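Local coordinates for protein spectinomycin phosphotransferase (Legionella pneumophila, PDB 3I1A) that confers resistance to the antibiotic spectinomycin, probably by transferring a phosphate group from a nucleotide to the drug in a fold related to protein kinases, at residues Q138-Y146 / D232-E240; S166-K175 / Y292-N300. All coordinates share one frame; numbering follows the deposited sequence.

Interaction 1: Q138-Y146 / D232-E240; sequences QQQLRKEIY and DEPMLAPKE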
loop_
_atom_site.group_PDB
_atom_site.type_symbol
_atom_site.label_atom_id
_atom_site.label_comp_id
_atom_site.label_asym_id
_atom_site.label_seq_id
_atom_site.Cartn_x
_atom_site.Cartn_y
_atom_site.Cartn_z
ATOM N N GLN A 138 8.380 11.101 -14.050
ATOM C CA GLN A 138 7.391 11.981 -13.403
ATOM C C GLN A 138 6.086 11.947 -14.204
ATOM O O GLN A 138 4.991 11.977 -13.636
ATOM C CB GLN A 138 7.885 13.426 -13.328
ATOM C CG GLN A 138 8.986 13.654 -12.288
ATOM C CD GLN A 138 9.346 15.118 -12.097
ATOM O OE1 GLN A 138 8.464 15.994 -12.062
ATOM N NE2 GLN A 138 10.647 15.394 -11.943
ATOM N N GLN A 139 6.218 11.862 -15.527
ATOM C CA GLN A 139 5.056 11.852 -16.422
ATOM C C GLN A 139 4.247 10.573 -16.282
ATOM O O GLN A 139 3.071 10.539 -16.646
ATOM C CB GLN A 139 5.517 12.046 -17.875
ATOM C CG GLN A 139 6.095 13.448 -18.145
ATOM C CD GLN A 139 6.788 13.580 -19.501
ATOM O OE1 GLN A 139 6.964 14.690 -20.010
ATOM N NE2 GLN A 139 7.201 12.453 -20.079
ATOM N N GLN A 140 4.874 9.531 -15.734
ATOM C CA GLN A 140 4.226 8.237 -15.522
ATOM C C GLN A 140 3.613 8.093 -14.131
ATOM O O GLN A 140 2.819 7.178 -13.891
ATOM C CB GLN A 140 5.242 7.105 -15.722
ATOM C CG GLN A 140 6.002 7.175 -17.016
ATOM C CD GLN A 140 5.113 7.031 -18.231
ATOM O OE1 GLN A 140 4.188 7.825 -18.451
ATOM N NE2 GLN A 140 5.393 6.012 -19.043
ATOM N N LEU A 141 3.980 8.980 -13.207
ATOM C CA LEU A 141 3.457 8.918 -11.842
ATOM C C LEU A 141 2.166 9.697 -11.659
ATOM O O LEU A 141 2.006 10.788 -12.211
ATOM C CB LEU A 141 4.513 9.472 -10.857
ATOM C CG LEU A 141 5.696 8.534 -10.635
ATOM C CD1 LEU A 141 6.865 9.310 -10.004
ATOM C CD2 LEU A 141 5.231 7.367 -9.753
ATOM N N ARG A 142 1.243 9.131 -10.893
ATOM C CA ARG A 142 0.015 9.825 -10.599
ATOM C C ARG A 142 0.395 10.959 -9.641
ATOM O O ARG A 142 1.341 10.833 -8.838
ATOM C CB ARG A 142 -0.991 8.874 -9.959
ATOM C CG ARG A 142 -0.534 8.235 -8.679
ATOM C CD ARG A 142 -1.322 6.972 -8.443
ATOM N NE ARG A 142 -0.981 6.390 -7.150
ATOM C CZ ARG A 142 -1.587 6.711 -6.016
ATOM N NH1 ARG A 142 -2.567 7.608 -6.021
ATOM N NH2 ARG A 142 -1.230 6.123 -4.882
ATOM N N LYS A 143 -0.318 12.073 -9.762
ATOM C CA LYS A 143 -0.069 13.241 -8.934
ATOM C C LYS A 143 -1.185 13.444 -7.916
ATOM O O LYS A 143 -2.353 13.165 -8.198
ATOM C CB LYS A 143 0.025 14.493 -9.823
ATOM C CG LYS A 143 1.436 15.016 -10.137
ATOM C CD LYS A 143 2.258 14.087 -10.993
ATOM C CE LYS A 143 1.737 14.015 -12.419
ATOM N NZ LYS A 143 2.651 13.179 -13.233
ATOM N N GLU A 144 -0.830 13.923 -6.726
ATOM C CA GLU A 144 -1.854 14.216 -5.729
ATOM C C GLU A 144 -2.667 15.389 -6.280
ATOM O O GLU A 144 -2.098 16.429 -6.643
ATOM C CB GLU A 144 -1.223 14.652 -4.405
ATOM C CG GLU A 144 -2.214 15.048 -3.312
ATOM C CD GLU A 144 -3.172 13.912 -2.998
ATOM O OE1 GLU A 144 -2.691 12.925 -2.408
ATOM O OE2 GLU A 144 -4.375 14.004 -3.365
ATOM N N ILE A 145 -3.982 15.217 -6.368
ATOM C CA ILE A 145 -4.852 16.315 -6.827
ATOM C C ILE A 145 -5.979 16.644 -5.839
ATOM O O ILE A 145 -6.893 17.415 -6.166
ATOM C CB ILE A 145 -5.458 16.043 -8.229
ATOM C CG1 ILE A 145 -6.317 14.786 -8.225
ATOM C CG2 ILE A 145 -4.333 15.919 -9.250
ATOM C CD1 ILE A 145 -7.026 14.567 -9.572
ATOM N N TYR A 146 -5.897 16.073 -4.637
ATOM C CA TYR A 146 -6.874 16.294 -3.578
ATOM C C TYR A 146 -8.296 16.019 -4.037
ATOM O O TYR A 146 -9.227 16.759 -3.718
ATOM C CB TYR A 146 -6.722 17.722 -3.052
ATOM C CG TYR A 146 -5.349 17.942 -2.442
ATOM C CD1 TYR A 146 -5.053 17.449 -1.180
ATOM C CD2 TYR A 146 -4.323 18.565 -3.159
ATOM C CE1 TYR A 146 -3.775 17.555 -0.642
ATOM C CE2 TYR A 146 -3.024 18.681 -2.615
ATOM C CZ TYR A 146 -2.773 18.165 -1.352
ATOM O OH TYR A 146 -1.517 18.261 -0.781
ATOM N N ASP A 232 3.314 -1.038 -6.056
ATOM C CA ASP A 232 2.396 -1.050 -7.206
ATOM C C ASP A 232 1.794 0.299 -7.570
ATOM O O ASP A 232 1.524 0.559 -8.729
ATOM C CB ASP A 232 1.250 -2.048 -6.983
ATOM C CG ASP A 232 1.696 -3.486 -7.133
ATOM O OD1 ASP A 232 2.747 -3.704 -7.775
ATOM O OD2 ASP A 232 0.997 -4.396 -6.622
ATOM N N GLU A 233 1.589 1.163 -6.589
ATOM C CA GLU A 233 0.995 2.454 -6.893
ATOM C C GLU A 233 1.668 3.648 -6.217
ATOM O O GLU A 233 1.036 4.335 -5.420
ATOM C CB GLU A 233 -0.489 2.419 -6.510
ATOM C CG GLU A 233 -1.276 1.333 -7.209
ATOM C CD GLU A 233 -1.993 1.844 -8.440
ATOM O OE1 GLU A 233 -1.308 2.358 -9.358
ATOM O OE2 GLU A 233 -3.242 1.738 -8.488
ATOM N N PRO A 234 2.956 3.891 -6.508
ATOM C CA PRO A 234 3.654 5.031 -5.897
ATOM C C PRO A 234 3.053 6.301 -6.506
ATOM O O PRO A 234 2.206 6.211 -7.391
ATOM C CB PRO A 234 5.110 4.810 -6.306
ATOM C CG PRO A 234 4.992 4.134 -7.656
ATOM C CD PRO A 234 3.839 3.158 -7.430
ATOM N N MET A 235 3.505 7.473 -6.073
ATOM C CA MET A 235 2.944 8.729 -6.591
ATOM C C MET A 235 3.826 9.928 -6.235
ATOM O O MET A 235 4.803 9.784 -5.498
ATOM C CB MET A 235 1.556 8.968 -5.982
ATOM C CG MET A 235 1.580 9.381 -4.504
ATOM S SD MET A 235 -0.049 9.577 -3.717
ATOM C CE MET A 235 -0.788 10.857 -4.755
ATOM N N LEU A 236 3.498 11.092 -6.795
ATOM C CA LEU A 236 4.210 12.315 -6.451
ATOM C C LEU A 236 3.217 13.071 -5.591
ATOM O O LEU A 236 2.084 13.312 -6.002
ATOM C CB LEU A 236 4.573 13.138 -7.697
ATOM C CG LEU A 236 5.659 12.499 -8.549
ATOM C CD1 LEU A 236 5.842 13.225 -9.855
ATOM C CD2 LEU A 236 6.943 12.526 -7.757
ATOM N N ALA A 237 3.629 13.427 -4.373
ATOM C CA ALA A 237 2.726 14.114 -3.482
ATOM C C ALA A 237 3.583 14.692 -2.356
ATOM O O ALA A 237 4.790 14.449 -2.310
ATOM C CB ALA A 237 1.735 13.077 -2.915
ATOM N N PRO A 238 2.984 15.508 -1.482
ATOM C CA PRO A 238 3.715 16.089 -0.351
ATOM C C PRO A 238 4.203 14.906 0.487
ATOM O O PRO A 238 3.514 13.886 0.573
ATOM C CB PRO A 238 2.635 16.864 0.397
ATOM C CG PRO A 238 1.721 17.305 -0.715
ATOM C CD PRO A 238 1.608 16.027 -1.542
ATOM N N LYS A 239 5.366 15.054 1.116
ATOM C CA LYS A 239 5.950 13.990 1.921
ATOM C C LYS A 239 4.999 13.468 2.986
ATOM O O LYS A 239 5.124 12.312 3.408
ATOM C CB LYS A 239 7.242 14.483 2.596
ATOM C CG LYS A 239 7.063 15.643 3.599
ATOM C CD LYS A 239 8.424 16.006 4.231
ATOM C CE LYS A 239 8.281 17.036 5.368
ATOM N NZ LYS A 239 7.700 18.346 4.944
ATOM N N GLU A 240 4.066 14.316 3.426
ATOM C CA GLU A 240 3.117 13.925 4.452
ATOM C C GLU A 240 2.217 12.752 4.026
ATOM O O GLU A 240 1.629 12.079 4.875
ATOM C CB GLU A 240 2.300 15.156 4.891
ATOM C CG GLU A 240 3.120 16.206 5.698
ATOM C CD GLU A 240 4.096 17.040 4.869
ATOM O OE1 GLU A 240 3.999 17.080 3.618
ATOM O OE2 GLU A 240 4.970 17.683 5.483
HETATM O O HOH W 1 1.729 6.314 -10.285
#
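Gln138 lays its aliphatic CG beside CD1 of Leu236 and sends its NE2 back to Val133 O. Leu141 crosses the same leucine at about a right angle, its CD1 3.7 Å from Leu236 CG, while its CD2 reaches the ring of Pro234. At Arg142 the backbones pair: Leu236 N donates to Arg142 O at 3.0 Å. The arginine side chain, its CG set between backbone N and carbonyl carbon (chi1 59°), runs extended past Met235 toward Glu233, with Met235 CB over one guanidinium face. Arg142 NH2 donates to Glu233 O at 2.9 Å, nearly straight (162°) and in the guanidinium plane, and water joins Arg142 N to Pro234 O. Lys143 sets CD against Leu236 CD1 before its bent chain brings NZ to Leu141 O (2.7 Å). Glu144 N closes the second backbone bond, to Leu236 O at 3.1 Å; its CB packs on Ala237 CB, and OE1 bonds to Tyr280. The flexible Met235 puts CE 3.6 Å from Glu144 N and beside Glu144 CB. Tyr146 OH meets Pro238 CG at 3.4 Å. Strand 235-237 soon follows Asp230, which binds magnesium, though none is bound here; this short parallel pairing borders the mixed sheet of the kinase-like fold.

Interaction 2: S166-K175 / Y292-N300; sequences SDDKLTAAFK and YGQDLLSRN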
loop_
_atom_site.group_PDB
_atom_site.type_symbol
_atom_site.label_atom_id
_atom_site.label_comp_id
_atom_site.label_asym_id
_atom_site.label_seq_id
_atom_site.Cartn_x
_atom_site.Cartn_y
_atom_site.Cartn_z
ATOM N N SER A 166 -35.954 -4.045 3.172
ATOM C CA SER A 166 -35.264 -5.068 2.398
ATOM C C SER A 166 -33.806 -5.270 2.793
ATOM O O SER A 166 -33.124 -6.098 2.203
ATOM C CB SER A 166 -35.343 -4.751 0.902
ATOM O OG SER A 166 -34.651 -3.559 0.601
ATOM N N ASP A 167 -33.325 -4.534 3.791
ATOM C CA ASP A 167 -31.926 -4.686 4.216
ATOM C C ASP A 167 -31.684 -6.085 4.794
ATOM O O ASP A 167 -32.552 -6.626 5.494
ATOM C CB ASP A 167 -31.557 -3.693 5.326
ATOM C CG ASP A 167 -31.507 -2.239 4.864
ATOM O OD1 ASP A 167 -31.368 -1.960 3.670
ATOM O OD2 ASP A 167 -31.587 -1.357 5.735
ATOM N N ASP A 168 -30.522 -6.676 4.509
ATOM C CA ASP A 168 -30.208 -7.967 5.119
ATOM C C ASP A 168 -29.513 -7.709 6.463
ATOM O O ASP A 168 -29.345 -6.563 6.865
ATOM C CB ASP A 168 -29.374 -8.878 4.183
ATOM C CG ASP A 168 -27.917 -8.450 3.994
ATOM O OD1 ASP A 168 -27.506 -7.351 4.429
ATOM O OD2 ASP A 168 -27.161 -9.257 3.375
ATOM N N LYS A 169 -29.147 -8.774 7.168
ATOM C CA LYS A 169 -28.518 -8.662 8.479
ATOM C C LYS A 169 -27.297 -7.762 8.521
ATOM O O LYS A 169 -27.172 -6.899 9.400
ATOM C CB LYS A 169 -28.117 -10.065 8.979
ATOM C CG LYS A 169 -27.678 -10.117 10.460
ATOM C CD LYS A 169 -27.217 -11.551 10.811
ATOM C CE LYS A 169 -26.790 -11.722 12.262
ATOM N NZ LYS A 169 -26.107 -13.043 12.424
ATOM N N LEU A 170 -26.379 -7.977 7.587
ATOM C CA LEU A 170 -25.162 -7.178 7.586
ATOM C C LEU A 170 -25.424 -5.710 7.268
ATOM O O LEU A 170 -24.872 -4.829 7.910
ATOM C CB LEU A 170 -24.169 -7.774 6.614
ATOM C CG LEU A 170 -23.500 -9.002 7.229
ATOM C CD1 LEU A 170 -22.539 -9.619 6.194
ATOM C CD2 LEU A 170 -22.739 -8.595 8.490
ATOM N N THR A 171 -26.291 -5.450 6.297
ATOM C CA THR A 171 -26.608 -4.064 5.954
ATOM C C THR A 171 -27.258 -3.342 7.127
ATOM O O THR A 171 -26.930 -2.195 7.418
ATOM C CB THR A 171 -27.556 -3.991 4.752
ATOM O OG1 THR A 171 -26.872 -4.489 3.599
ATOM C CG2 THR A 171 -27.984 -2.547 4.498
ATOM N N ALA A 172 -28.175 -4.015 7.816
ATOM C CA ALA A 172 -28.834 -3.396 8.967
ATOM C C ALA A 172 -27.855 -3.131 10.112
ATOM O O ALA A 172 -27.935 -2.101 10.802
ATOM C CB ALA A 172 -30.000 -4.287 9.471
ATOM N N ALA A 173 -26.932 -4.060 10.343
ATOM C CA ALA A 173 -25.950 -3.898 11.414
ATOM C C ALA A 173 -25.022 -2.718 11.089
ATOM O O ALA A 173 -24.660 -1.921 11.970
ATOM C CB ALA A 173 -25.137 -5.195 11.584
ATOM N N PHE A 174 -24.655 -2.609 9.816
ATOM C CA PHE A 174 -23.782 -1.523 9.358
ATOM C C PHE A 174 -24.466 -0.164 9.513
ATOM O O PHE A 174 -23.849 0.793 9.971
ATOM C CB PHE A 174 -23.414 -1.725 7.892
ATOM C CG PHE A 174 -22.670 -0.564 7.300
ATOM C CD1 PHE A 174 -21.349 -0.308 7.678
ATOM C CD2 PHE A 174 -23.311 0.304 6.407
ATOM C CE1 PHE A 174 -20.676 0.805 7.178
ATOM C CE2 PHE A 174 -22.652 1.423 5.897
ATOM C CZ PHE A 174 -21.326 1.674 6.288
ATOM N N LYS A 175 -25.736 -0.077 9.121
ATOM C CA LYS A 175 -26.461 1.180 9.270
ATOM C C LYS A 175 -26.562 1.600 10.740
ATOM O O LYS A 175 -26.450 2.785 11.053
ATOM C CB LYS A 175 -27.854 1.066 8.657
ATOM C CG LYS A 175 -27.827 1.003 7.126
ATOM C CD LYS A 175 -29.237 1.032 6.565
ATOM C CE LYS A 175 -29.237 0.943 5.050
ATOM N NZ LYS A 175 -30.616 1.002 4.544
ATOM N N TYR A 292 -15.306 0.177 2.155
ATOM C CA TYR A 292 -15.909 -0.866 2.981
ATOM C C TYR A 292 -17.374 -0.564 3.268
ATOM O O TYR A 292 -18.205 -1.476 3.351
ATOM C CB TYR A 292 -15.076 -1.072 4.246
ATOM C CG TYR A 292 -13.665 -1.528 3.899
ATOM C CD1 TYR A 292 -12.665 -0.604 3.593
ATOM C CD2 TYR A 292 -13.345 -2.875 3.838
ATOM C CE1 TYR A 292 -11.387 -1.013 3.234
ATOM C CE2 TYR A 292 -12.061 -3.301 3.482
ATOM C CZ TYR A 292 -11.094 -2.362 3.182
ATOM O OH TYR A 292 -9.833 -2.779 2.832
ATOM N N GLY A 293 -17.721 0.714 3.382
ATOM C CA GLY A 293 -19.120 1.041 3.593
ATOM C C GLY A 293 -19.971 0.595 2.404
ATOM O O GLY A 293 -21.081 0.045 2.567
ATOM N N GLN A 294 -19.475 0.812 1.187
ATOM C CA GLN A 294 -20.239 0.396 0.019
ATOM C C GLN A 294 -20.401 -1.134 -0.009
ATOM O O GLN A 294 -21.448 -1.655 -0.447
ATOM C CB GLN A 294 -19.567 0.849 -1.277
ATOM C CG GLN A 294 -20.453 0.611 -2.505
ATOM C CD GLN A 294 -21.761 1.389 -2.438
ATOM O OE1 GLN A 294 -22.844 0.810 -2.263
ATOM N NE2 GLN A 294 -21.669 2.707 -2.557
ATOM N N ASP A 295 -19.372 -1.851 0.447
ATOM C CA ASP A 295 -19.450 -3.310 0.474
ATOM C C ASP A 295 -20.556 -3.774 1.424
ATOM O O ASP A 295 -21.126 -4.860 1.233
ATOM C CB ASP A 295 -18.103 -3.911 0.900
ATOM C CG ASP A 295 -17.968 -5.369 0.525
ATOM O OD1 ASP A 295 -18.426 -5.759 -0.580
ATOM O OD2 ASP A 295 -17.382 -6.133 1.327
ATOM N N LEU A 296 -20.855 -2.975 2.450
ATOM C CA LEU A 296 -21.912 -3.335 3.390
ATOM C C LEU A 296 -23.294 -2.883 2.918
ATOM O O LEU A 296 -24.291 -3.533 3.232
ATOM C CB LEU A 296 -21.638 -2.751 4.790
ATOM C CG LEU A 296 -20.821 -3.610 5.769
ATOM C CD1 LEU A 296 -21.566 -4.942 6.088
ATOM C CD2 LEU A 296 -19.452 -3.871 5.180
ATOM N N LEU A 297 -23.374 -1.777 2.175
ATOM C CA LEU A 297 -24.662 -1.302 1.672
ATOM C C LEU A 297 -25.078 -2.114 0.450
ATOM O O LEU A 297 -26.261 -2.129 0.086
ATOM C CB LEU A 297 -24.575 0.181 1.290
ATOM C CG LEU A 297 -24.370 1.120 2.482
ATOM C CD1 LEU A 297 -24.033 2.533 1.971
ATOM C CD2 LEU A 297 -25.639 1.174 3.305
ATOM N N SER A 298 -24.100 -2.770 -0.184
ATOM C CA SER A 298 -24.347 -3.610 -1.362
ATOM C C SER A 298 -24.143 -5.093 -1.046
ATOM O O SER A 298 -23.747 -5.460 0.067
ATOM C CB SER A 298 -23.408 -3.223 -2.501
ATOM O OG SER A 298 -23.563 -1.859 -2.810
ATOM N N ARG A 299 -24.421 -5.934 -2.039
ATOM C CA ARG A 299 -24.290 -7.378 -1.911
ATOM C C ARG A 299 -23.428 -7.811 -3.075
ATOM O O ARG A 299 -23.754 -8.754 -3.800
ATOM C CB ARG A 299 -25.669 -8.049 -1.978
ATOM C CG ARG A 299 -26.702 -7.398 -1.059
ATOM C CD ARG A 299 -26.842 -8.118 0.264
ATOM N NE ARG A 299 -27.795 -9.222 0.170
ATOM C CZ ARG A 299 -29.119 -9.078 0.190
ATOM N NH1 ARG A 299 -29.664 -7.872 0.308
ATOM N NH2 ARG A 299 -29.905 -10.146 0.089
ATOM N N ASN A 300 -22.323 -7.094 -3.247
ATOM C CA ASN A 300 -21.363 -7.357 -4.308
ATOM C C ASN A 300 -20.452 -8.548 -4.019
ATOM O O ASN A 300 -20.003 -9.214 -4.949
ATOM C CB ASN A 300 -20.499 -6.115 -4.559
ATOM C CG ASN A 300 -21.302 -4.941 -5.084
ATOM O OD1 ASN A 300 -22.314 -5.125 -5.774
ATOM N ND2 ASN A 300 -20.852 -3.726 -4.773
HETATM O O HOH W 2 -32.391 -7.773 -0.158
HETATM O O HOH W 3 -28.993 -5.473 2.160
#
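Two helices of the helical part of the fold cross here, the start of helix 169-180 against the last turns of helix 274-297, with axes 9.0 Å apart at 133°. Leu296 and Phe174 form the centre of the interface. With CG anti to the backbone N (chi1 172°), the Phe174 ring swings across to helix 274-297, where Leu296 CB sits over one face in a CH-pi contact, 3.9 Å from the ring centroid. Gly293, without a side chain, lets Phe174 CZ come within 3.5 Å of its CA. Leu297 CG approaches Phe174 CE2 at 3.8 Å, and Phe313 meets the ring edge-to-face. Leu296 also sends CD1 to Leu170 CB, spanning two turns of the facing helix.

Polar contacts gather at the helix ends. Asp168 is the N-cap of helix 169-180: its OD1 accepts from Thr171 N at 2.9 Å. Thr171 OG1 lies 2.8 Å from Leu296 O, a carbonyl in the last turn of its helix that also accepts from Arg306. Arg299 folds back, its chain bent at chi2 and chi3, and stacks its guanidinium on the Asp168 carboxylate, the planes 25° apart. Asp168 OD2 lies 3.3 Å from Arg299 NE, well out of the guanidinium plane, so the attraction is of charges alone; Arg306 forms a second salt bridge with this oxygen. One water links Ser166 O to Arg299 NH1; a second donates to Thr171 OG1 and accepts from Asp168 N and, weakly, Arg299 NH1, so cap, threonine and arginine share it. The arrangement is that of an N-capped helix packed obliquely against the C-terminal end of another, in the helical region of this phosphotransferase.

Overall arrangement
Helix 274-297 ties the two contacts together: Leu296 and its neighbours near its C-terminal end form one side of interaction 2, while Tyr280, nearer its start, hydrogen-bonds Glu144 OE1 through its OH and touches Pro238 of interaction 1. The contacts do not touch; their centres are 33 Å apart, and their segments alternate along the chain. Interaction 1 lies nearer the middle of the molecule, near Asp230, a magnesium-binding residue though no metal is bound here, and joins strands through backbone hydrogen bonds flanked by buried aliphatic groups and exposed long polar chains, Arg142 and Lys143. Interaction 2, far from the annotated sites, joins helices, relying on an aromatic and leucine interface bordered by capping, stacked charges and water. Both are partly buried.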